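Local coordinates for conserved uncharacterized protein (predicted phosphoesterase COG0622) (Streptococcus pneumoniae, PDB 3CK2) that is uncharacterized but probably hydrolyses phosphodiester bonds at a two-manganese centre, as a predicted member of the calcineurin-like phosphoesterase superfamily, at residues Met4-Ile10 with Ala146-Asp152; Val22-Arg26 with Pro49-Ile54; Ile80-His84 with Leu97-Ala101. One frame throughout, in Å; residues are numbered along the deposited sequence.

Contact 1 of 3, residues Met4-Ile10 with Ala146-Asp152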
loop_
_atom_site.group_PDB
_atom_site.type_symbol
_atom_site.label_atom_id
_atom_site.label_comp_id
_atom_site.label_asym_id
_atom_site.label_seq_id
_atom_site.Cartn_x
_atom_site.Cartn_y
_atom_site.Cartn_z
HETATM N N MSE A 4 9.277 16.747 12.508
HETATM C CA MSE A 4 7.891 16.483 12.075
HETATM C C MSE A 4 7.216 15.563 13.067
HETATM O O MSE A 4 7.898 14.809 13.755
HETATM C CB MSE A 4 7.853 15.828 10.688
HETATM C CG MSE A 4 8.329 14.381 10.682
HETATM SE SE MSE A 4 8.243 13.512 8.968
HETATM C CE MSE A 4 6.498 12.680 9.225
ATOM N N ALA A 5 5.889 15.627 13.149
ATOM C CA ALA A 5 5.154 14.723 14.024
ATOM C C ALA A 5 5.068 13.391 13.301
ATOM O O ALA A 5 5.008 13.348 12.074
ATOM C CB ALA A 5 3.753 15.265 14.385
ATOM N N LYS A 6 5.091 12.308 14.072
ATOM C CA LYS A 6 5.101 10.968 13.529
ATOM C C LYS A 6 3.789 10.703 12.812
ATOM O O LYS A 6 2.737 11.169 13.236
ATOM C CB LYS A 6 5.344 9.939 14.632
ATOM C CG LYS A 6 5.437 8.501 14.132
ATOM C CD LYS A 6 6.070 7.569 15.164
ATOM C CE LYS A 6 5.277 6.247 15.282
ATOM N NZ LYS A 6 4.354 6.173 16.481
ATOM N N GLN A 7 3.879 9.999 11.685
ATOM C CA GLN A 7 2.721 9.595 10.916
ATOM C C GLN A 7 2.659 8.078 10.902
ATOM O O GLN A 7 3.672 7.394 11.104
ATOM C CB GLN A 7 2.830 10.102 9.487
ATOM C CG GLN A 7 2.903 11.615 9.348
ATOM C CD GLN A 7 3.349 12.038 7.963
ATOM O OE1 GLN A 7 4.061 11.304 7.275
ATOM N NE2 GLN A 7 2.932 13.204 7.547
ATOM N N THR A 8 1.447 7.573 10.721
ATOM C CA THR A 8 1.188 6.163 10.562
ATOM C C THR A 8 0.249 6.020 9.365
ATOM O O THR A 8 -0.763 6.716 9.272
ATOM C CB THR A 8 0.538 5.542 11.810
ATOM O OG1 THR A 8 1.412 5.712 12.919
ATOM C CG2 THR A 8 0.224 4.041 11.583
ATOM N N ILE A 9 0.616 5.145 8.434
ATOM C CA ILE A 9 -0.273 4.819 7.332
ATOM C C ILE A 9 -0.517 3.315 7.338
ATOM O O ILE A 9 0.307 2.525 7.835
ATOM C CB ILE A 9 0.271 5.345 5.942
ATOM C CG1 ILE A 9 1.572 4.620 5.542
ATOM C CG2 ILE A 9 0.405 6.913 5.952
ATOM C CD1 ILE A 9 1.990 4.872 4.101
ATOM N N ILE A 10 -1.696 2.960 6.851
ATOM C CA ILE A 10 -2.150 1.575 6.684
ATOM C C ILE A 10 -2.338 1.349 5.193
ATOM O O ILE A 10 -3.004 2.164 4.511
ATOM C CB ILE A 10 -3.482 1.260 7.483
ATOM C CG1 ILE A 10 -3.258 1.417 9.007
ATOM C CG2 ILE A 10 -3.979 -0.188 7.162
ATOM C CD1 ILE A 10 -2.189 0.375 9.632
ATOM N N ALA A 146 -0.007 -3.945 5.519
ATOM C CA ALA A 146 1.182 -3.255 6.049
ATOM C C ALA A 146 0.822 -1.975 6.816
ATOM O O ALA A 146 -0.134 -1.260 6.497
ATOM C CB ALA A 146 2.223 -2.955 4.896
ATOM N N ARG A 147 1.600 -1.744 7.858
ATOM C CA ARG A 147 1.652 -0.485 8.602
ATOM C C ARG A 147 3.025 0.174 8.411
ATOM O O ARG A 147 4.061 -0.474 8.620
ATOM C CB ARG A 147 1.423 -0.738 10.084
ATOM C CG ARG A 147 1.435 0.535 10.891
ATOM C CD ARG A 147 1.195 0.274 12.360
ATOM N NE ARG A 147 2.245 -0.588 12.902
ATOM C CZ ARG A 147 2.116 -1.369 13.981
ATOM N NH1 ARG A 147 0.983 -1.424 14.661
ATOM N NH2 ARG A 147 3.125 -2.118 14.375
ATOM N N VAL A 148 3.035 1.439 8.007
ATOM C CA VAL A 148 4.272 2.219 7.949
ATOM C C VAL A 148 4.225 3.369 8.981
ATOM O O VAL A 148 3.259 4.134 9.017
ATOM C CB VAL A 148 4.570 2.799 6.518
ATOM C CG1 VAL A 148 5.984 3.453 6.485
ATOM C CG2 VAL A 148 4.411 1.716 5.421
ATOM N N GLU A 149 5.271 3.468 9.805
ATOM C CA GLU A 149 5.448 4.626 10.694
ATOM C C GLU A 149 6.546 5.543 10.157
ATOM O O GLU A 149 7.618 5.098 9.744
ATOM C CB GLU A 149 5.670 4.159 12.118
ATOM C CG GLU A 149 4.498 3.258 12.495
ATOM C CD GLU A 149 4.429 2.899 13.949
ATOM O OE1 GLU A 149 5.357 2.193 14.409
ATOM O OE2 GLU A 149 3.432 3.319 14.612
ATOM N N ILE A 150 6.214 6.826 10.052
ATOM C CA ILE A 150 7.067 7.765 9.334
ATOM C C ILE A 150 7.459 8.873 10.266
ATOM O O ILE A 150 6.598 9.483 10.874
ATOM C CB ILE A 150 6.380 8.402 8.057
ATOM C CG1 ILE A 150 5.829 7.332 7.089
ATOM C CG2 ILE A 150 7.347 9.347 7.340
ATOM C CD1 ILE A 150 4.333 7.410 6.876
ATOM N N ASP A 151 8.756 9.120 10.385
ATOM C CA ASP A 151 9.229 10.387 10.951
ATOM C C ASP A 151 10.497 10.848 10.216
ATOM O O ASP A 151 10.861 10.251 9.192
ATOM C CB ASP A 151 9.361 10.335 12.486
ATOM C CG ASP A 151 10.484 9.444 12.974
ATOM O OD1 ASP A 151 11.199 8.825 12.189
ATOM O OD2 ASP A 151 10.657 9.368 14.201
ATOM N N ASP A 152 11.128 11.923 10.693
ATOM C CA ASP A 152 12.295 12.486 9.998
ATOM C C ASP A 152 13.484 11.531 9.889
ATOM O O ASP A 152 14.253 11.628 8.951
ATOM C CB ASP A 152 12.730 13.811 10.640
ATOM C CG ASP A 152 11.830 14.981 10.231
ATOM O OD1 ASP A 152 11.468 15.087 9.036
ATOM O OD2 ASP A 152 11.470 15.796 11.103
HETATM O O HOH W 1 10.616 13.381 12.918
#
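Four backbone hydrogen bonds clamp the N-terminal strand to its antiparallel neighbour: Gln7 N to Ile150 O at 2.9 Å with Ile150 N to Gln7 O at 2.8 Å, then Ile9 N to Val148 O and Val148 N to Ile9 O, both 2.9 Å. Past the Gln7-Ile150 pair, where strand gives way to loop, the backbone N of Met4 (selenomethionine) reaches a carboxylate instead, donating to Asp152 OD2 at 2.8 Å; water 1 bridges Asp152 N (2.7 Å) and Met4 O (3.2 Å). The non-hydrogen-bonded pairs, Thr8 with Glu149 and Ile10 with Arg147, draw closer, and CA-H...O contacts such as Thr8 CA to Val148 O (3.3 Å) fill the intervals. On their face Lys6 NZ makes a 3.5 Å salt bridge to Glu149 OE2, while Arg147 turns its guanidinium to Asp158, a residue of the tartrate pocket. On the other face Ile9 CG1 packs on Val148 CB (3.6 Å) and Ile9 CG2 on Ile150 CD1 (4.1 Å); Met4, from the loop, lays CE on Ile150 CG2 (3.9 Å). Strand 78-83 meets this face, and Gln7 hydrogen-bonds Thr78 there. Glu149 and Arg147 thus form a polar patch beside Thr8, with Ile10 buried under helix 19-29 on that same face, whereas Ile9, Val148 and Ile150 turn inward against the second sheet.

Contact 2 of 3, residues Val22-Arg26 with Pro49-Ile54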
loop_
_atom_site.group_PDB
_atom_site.type_symbol
_atom_site.label_atom_id
_atom_site.label_comp_id
_atom_site.label_asym_id
_atom_site.label_seq_id
_atom_site.Cartn_x
_atom_site.Cartn_y
_atom_site.Cartn_z
ATOM N N VAL A 22 -12.056 -5.393 3.828
ATOM C CA VAL A 22 -11.875 -3.980 3.507
ATOM C C VAL A 22 -12.618 -3.082 4.515
ATOM O O VAL A 22 -12.063 -2.090 4.997
ATOM C CB VAL A 22 -12.320 -3.729 2.045
ATOM C CG1 VAL A 22 -12.439 -2.223 1.748
ATOM C CG2 VAL A 22 -11.345 -4.428 1.121
ATOM N N GLU A 23 -13.869 -3.445 4.808
ATOM C CA GLU A 23 -14.709 -2.754 5.825
ATOM C C GLU A 23 -14.072 -2.815 7.225
ATOM O O GLU A 23 -14.052 -1.838 7.947
ATOM C CB GLU A 23 -16.116 -3.380 5.882
ATOM C CG GLU A 23 -17.090 -2.688 6.849
ATOM C CD GLU A 23 -18.484 -3.334 6.914
ATOM O OE1 GLU A 23 -18.630 -4.517 6.531
ATOM O OE2 GLU A 23 -19.433 -2.670 7.404
ATOM N N GLU A 24 -13.576 -3.991 7.588
ATOM C CA GLU A 24 -12.954 -4.214 8.883
ATOM C C GLU A 24 -11.717 -3.344 9.074
ATOM O O GLU A 24 -11.543 -2.745 10.131
ATOM C CB GLU A 24 -12.580 -5.675 9.051
ATOM C CG GLU A 24 -12.023 -5.915 10.420
ATOM C CD GLU A 24 -11.837 -7.383 10.770
ATOM O OE1 GLU A 24 -12.217 -8.267 9.938
ATOM O OE2 GLU A 24 -11.309 -7.613 11.892
ATOM N N VAL A 25 -10.882 -3.269 8.050
ATOM C CA VAL A 25 -9.665 -2.449 8.077
ATOM C C VAL A 25 -9.978 -0.930 8.030
ATOM O O VAL A 25 -9.345 -0.131 8.754
ATOM C CB VAL A 25 -8.666 -2.887 6.920
ATOM C CG1 VAL A 25 -7.590 -1.826 6.638
ATOM C CG2 VAL A 25 -8.074 -4.258 7.236
ATOM N N ARG A 26 -10.953 -0.545 7.200
ATOM C CA ARG A 26 -11.464 0.823 7.201
ATOM C C ARG A 26 -11.885 1.228 8.621
ATOM O O ARG A 26 -11.365 2.214 9.185
ATOM C CB ARG A 26 -12.661 1.028 6.241
ATOM C CG ARG A 26 -13.117 2.535 6.249
ATOM C CD ARG A 26 -14.601 2.857 6.013
ATOM N NE ARG A 26 -15.527 2.011 6.759
ATOM C CZ ARG A 26 -16.774 1.755 6.366
ATOM N NH1 ARG A 26 -17.222 2.299 5.259
ATOM N NH2 ARG A 26 -17.591 0.961 7.070
ATOM N N PRO A 49 -19.378 2.592 -0.337
ATOM C CA PRO A 49 -19.113 3.395 0.859
ATOM C C PRO A 49 -17.988 2.857 1.721
ATOM O O PRO A 49 -17.542 3.556 2.612
ATOM C CB PRO A 49 -20.446 3.379 1.610
ATOM C CG PRO A 49 -21.165 2.184 1.106
ATOM C CD PRO A 49 -20.694 1.918 -0.283
ATOM N N LEU A 50 -17.517 1.642 1.436
ATOM C CA LEU A 50 -16.309 1.078 2.054
ATOM C C LEU A 50 -15.037 1.881 1.752
ATOM O O LEU A 50 -14.040 1.773 2.480
ATOM C CB LEU A 50 -16.131 -0.382 1.609
ATOM C CG LEU A 50 -17.293 -1.328 2.002
ATOM C CD1 LEU A 50 -16.982 -2.768 1.531
ATOM C CD2 LEU A 50 -17.648 -1.276 3.532
ATOM N N TRP A 51 -15.072 2.709 0.707
ATOM C CA TRP A 51 -13.902 3.484 0.326
ATOM C C TRP A 51 -13.795 4.825 1.028
ATOM O O TRP A 51 -12.831 5.558 0.779
ATOM C CB TRP A 51 -13.858 3.717 -1.178
ATOM C CG TRP A 51 -13.715 2.470 -1.987
ATOM C CD1 TRP A 51 -14.524 2.065 -3.030
ATOM C CD2 TRP A 51 -12.742 1.427 -1.813
ATOM N NE1 TRP A 51 -14.090 0.854 -3.524
ATOM C CE2 TRP A 51 -12.993 0.448 -2.810
ATOM C CE3 TRP A 51 -11.678 1.228 -0.930
ATOM C CZ2 TRP A 51 -12.210 -0.696 -2.948
ATOM C CZ3 TRP A 51 -10.915 0.098 -1.066
ATOM C CH2 TRP A 51 -11.185 -0.859 -2.069
ATOM N N GLU A 52 -14.774 5.160 1.861
ATOM C CA GLU A 52 -14.735 6.419 2.613
ATOM C C GLU A 52 -13.591 6.343 3.609
ATOM O O GLU A 52 -13.542 5.426 4.432
ATOM C CB GLU A 52 -16.043 6.686 3.385
ATOM C CG GLU A 52 -17.301 6.841 2.548
ATOM C CD GLU A 52 -18.563 6.580 3.359
ATOM O OE1 GLU A 52 -18.526 5.763 4.304
ATOM O OE2 GLU A 52 -19.598 7.184 3.043
ATOM N N GLY A 53 -12.675 7.305 3.508
ATOM C CA GLY A 53 -11.457 7.363 4.314
ATOM C C GLY A 53 -10.228 6.680 3.695
ATOM O O GLY A 53 -9.113 6.809 4.237
ATOM N N ILE A 54 -10.415 5.988 2.557
ATOM C CA ILE A 54 -9.363 5.170 1.949
ATOM C C ILE A 54 -8.909 5.734 0.605
ATOM O O ILE A 54 -9.745 6.138 -0.188
ATOM C CB ILE A 54 -9.827 3.688 1.736
ATOM C CG1 ILE A 54 -10.236 3.045 3.070
ATOM C CG2 ILE A 54 -8.719 2.874 1.042
ATOM C CD1 ILE A 54 -10.799 1.653 2.903
#
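Arg26 adopts an extended chi1 (t), then bends at chi3 (p), so that its aliphatic part runs along the 49-54 loop and its guanidinium arrives beside the 3-10 turn. Arg26 CB lies 3.9 Å from Ile54 CD1, its CD comes within 3.2 Å of Glu52 O, and its NH1 stands 2.9 Å from Pro49 O, near the guanidinium plane. Leu50 CD2 covers one face of the group, 4.0 Å from Arg26 NH1. Glu52 OE1, 3.8 Å from Arg26 NH1, makes a long salt bridge of charges alone, since the oxygen lies well out of the plane. In the calcineurin-like fold seen here, helix 19-29 packs outside the sheet containing strands 7-12 and 35-38, and this loop leads into the edge strand 54-56. A type II turn from Trp51 to Ile54 makes that entry, with Gly53 at a positive phi of 92°. Leu50, in the mt rotamer, reaches the helix with CD2 at 3.5 Å from Glu23 CB. Val22, with chi1 t, directs CG1 to Trp51 CZ3 (4.0 Å), Leu50 CB (4.1 Å) and Ile54 CD1 (4.4 Å). Trp51 starts away from the helix, but its m chi1 swings the indole back to Val22, while NE1 bonds to Arg45 O and the ring meets His38 edge-to-face.

Contact 3 of 3, residues Ile80-His84 with Leu97-Ala101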
loop_
_atom_site.group_PDB
_atom_site.type_symbol
_atom_site.label_atom_id
_atom_site.label_comp_id
_atom_site.label_asym_id
_atom_site.label_seq_id
_atom_site.Cartn_x
_atom_site.Cartn_y
_atom_site.Cartn_z
ATOM N N ILE A 80 3.502 10.571 -0.980
ATOM C CA ILE A 80 3.245 9.191 -1.213
ATOM C C ILE A 80 2.666 9.117 -2.646
ATOM O O ILE A 80 1.791 9.906 -3.021
ATOM C CB ILE A 80 2.229 8.658 -0.145
ATOM C CG1 ILE A 80 2.825 8.868 1.267
ATOM C CG2 ILE A 80 1.835 7.197 -0.425
ATOM C CD1 ILE A 80 1.878 8.652 2.463
ATOM N N ILE A 81 3.204 8.197 -3.448
ATOM C CA ILE A 81 2.646 7.869 -4.748
ATOM C C ILE A 81 2.207 6.406 -4.668
ATOM O O ILE A 81 2.707 5.641 -3.862
ATOM C CB ILE A 81 3.605 8.208 -5.945
ATOM C CG1 ILE A 81 4.792 7.239 -6.058
ATOM C CG2 ILE A 81 4.129 9.668 -5.831
ATOM C CD1 ILE A 81 5.689 7.521 -7.298
ATOM N N GLN A 82 1.244 6.059 -5.501
ATOM C CA GLN A 82 0.478 4.850 -5.368
ATOM C C GLN A 82 -0.023 4.409 -6.733
ATOM O O GLN A 82 -0.621 5.193 -7.480
ATOM C CB GLN A 82 -0.715 5.153 -4.478
ATOM C CG GLN A 82 -1.527 3.991 -4.076
ATOM C CD GLN A 82 -2.790 4.380 -3.354
ATOM O OE1 GLN A 82 -3.151 5.572 -3.272
ATOM N NE2 GLN A 82 -3.497 3.374 -2.850
ATOM N N THR A 83 0.198 3.145 -7.041
ATOM C CA THR A 83 -0.277 2.558 -8.295
ATOM C C THR A 83 -0.425 1.073 -8.068
ATOM O O THR A 83 0.134 0.545 -7.110
ATOM C CB THR A 83 0.694 2.897 -9.490
ATOM O OG1 THR A 83 0.036 2.660 -10.727
ATOM C CG2 THR A 83 1.984 2.093 -9.453
ATOM N N HIS A 84 -1.195 0.384 -8.911
ATOM C CA HIS A 84 -1.261 -1.081 -8.802
ATOM C C HIS A 84 0.052 -1.735 -9.198
ATOM O O HIS A 84 0.624 -2.485 -8.431
ATOM C CB HIS A 84 -2.424 -1.649 -9.594
ATOM C CG HIS A 84 -2.703 -3.096 -9.324
ATOM N ND1 HIS A 84 -3.126 -3.553 -8.092
ATOM C CD2 HIS A 84 -2.666 -4.185 -10.139
ATOM C CE1 HIS A 84 -3.348 -4.860 -8.162
ATOM N NE2 HIS A 84 -3.076 -5.269 -9.389
ATOM N N LEU A 97 8.674 1.751 -12.711
ATOM C CA LEU A 97 8.137 2.241 -11.432
ATOM C C LEU A 97 9.114 3.201 -10.707
ATOM O O LEU A 97 8.711 4.249 -10.213
ATOM C CB LEU A 97 7.790 1.076 -10.519
ATOM C CG LEU A 97 6.992 1.407 -9.252
ATOM C CD1 LEU A 97 5.566 1.890 -9.633
ATOM C CD2 LEU A 97 6.972 0.215 -8.311
ATOM N N ASP A 98 10.390 2.845 -10.671
ATOM C CA ASP A 98 11.411 3.674 -10.040
ATOM C C ASP A 98 11.644 4.984 -10.821
ATOM O O ASP A 98 11.903 6.016 -10.223
ATOM C CB ASP A 98 12.712 2.871 -9.918
ATOM C CG ASP A 98 13.784 3.588 -9.128
ATOM O OD1 ASP A 98 13.621 3.850 -7.925
ATOM O OD2 ASP A 98 14.832 3.871 -9.702
ATOM N N TYR A 99 11.570 4.963 -12.145
ATOM C CA TYR A 99 11.714 6.207 -12.900
ATOM C C TYR A 99 10.617 7.225 -12.515
ATOM O O TYR A 99 10.886 8.408 -12.299
ATOM C CB TYR A 99 11.683 5.912 -14.393
ATOM C CG TYR A 99 11.863 7.135 -15.282
ATOM C CD1 TYR A 99 13.124 7.675 -15.515
ATOM C CD2 TYR A 99 10.764 7.733 -15.902
ATOM C CE1 TYR A 99 13.289 8.795 -16.339
ATOM C CE2 TYR A 99 10.915 8.838 -16.712
ATOM C CZ TYR A 99 12.176 9.364 -16.932
ATOM O OH TYR A 99 12.293 10.451 -17.743
ATOM N N TRP A 100 9.387 6.723 -12.402
ATOM C CA TRP A 100 8.219 7.525 -12.047
ATOM C C TRP A 100 8.383 8.066 -10.654
ATOM O O TRP A 100 8.102 9.223 -10.429
ATOM C CB TRP A 100 6.930 6.681 -12.153
ATOM C CG TRP A 100 5.685 7.362 -11.648
ATOM C CD1 TRP A 100 5.251 8.610 -11.992
ATOM C CD2 TRP A 100 4.702 6.838 -10.734
ATOM N NE1 TRP A 100 4.075 8.905 -11.344
ATOM C CE2 TRP A 100 3.712 7.835 -10.567
ATOM C CE3 TRP A 100 4.569 5.637 -10.028
ATOM C CZ2 TRP A 100 2.597 7.663 -9.732
ATOM C CZ3 TRP A 100 3.460 5.469 -9.200
ATOM C CH2 TRP A 100 2.486 6.472 -9.069
ATOM N N ALA A 101 8.834 7.227 -9.719
ATOM C CA ALA A 101 8.999 7.621 -8.319
ATOM C C ALA A 101 10.056 8.712 -8.162
ATOM O O ALA A 101 9.970 9.567 -7.269
ATOM C CB ALA A 101 9.350 6.394 -7.437
#
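Ile81, Trp100 and Thr83 carry most of this buried contact, which belongs to a beta-alpha-beta unit: strand 78-83, helix 95-103 and parallel strand 108-110. The helix segment runs at 148° to the strand, their axes 10.4 Å apart, a gap spanned by large side chains. Ile81, with chi1 p and chi2 t, sends CD1 over the indole of Trp100, 3.5 Å from the centroid of the six-membered ring and 10° off its normal, a CH-pi contact; the same methyl lies 3.8 Å from Ala101 CB. Trp100 points at the strand and brings CH2, at the ring edge, 3.7 Å from Gln82 O, while Arg70 supplies a cation-pi partner. Thr83 gives its hydroxyl to Glu69 O and its methyl to the helix. Next along the chain, His84 faces away from the helix and binds manganese through NE2, together with Asp41, Asn60 and His113. Thr83 CG2 sits 3.7 Å from Trp100 CZ3 and 3.6 Å from Leu97 CD1.

How the contacts relate
From the N terminus, strand 7-12 is followed, after a short loop with the metal ligands Asp14 and His16, by helix 19-29, and contact 2 closes the first loop when residues 49-54 return to that helix before entering strand 54-56. Contact 3 follows in series, a short loop from strand 78-83 to helix 95-103. Contact 1 closes last, joining residues 4-10 to 146-152, and encloses both others; none cross. Ile10 CG2 lies 4.0 Å from Val25 CG1 on helix 19-29, and Ile9 CD1 4.1 Å from Ile80 CD1, so strand 7-12 lies between an outer helix and the facing sheet. Contacts 2 and 3 occupy opposite sides of the chain's centre, nearest atoms about 7 Å apart.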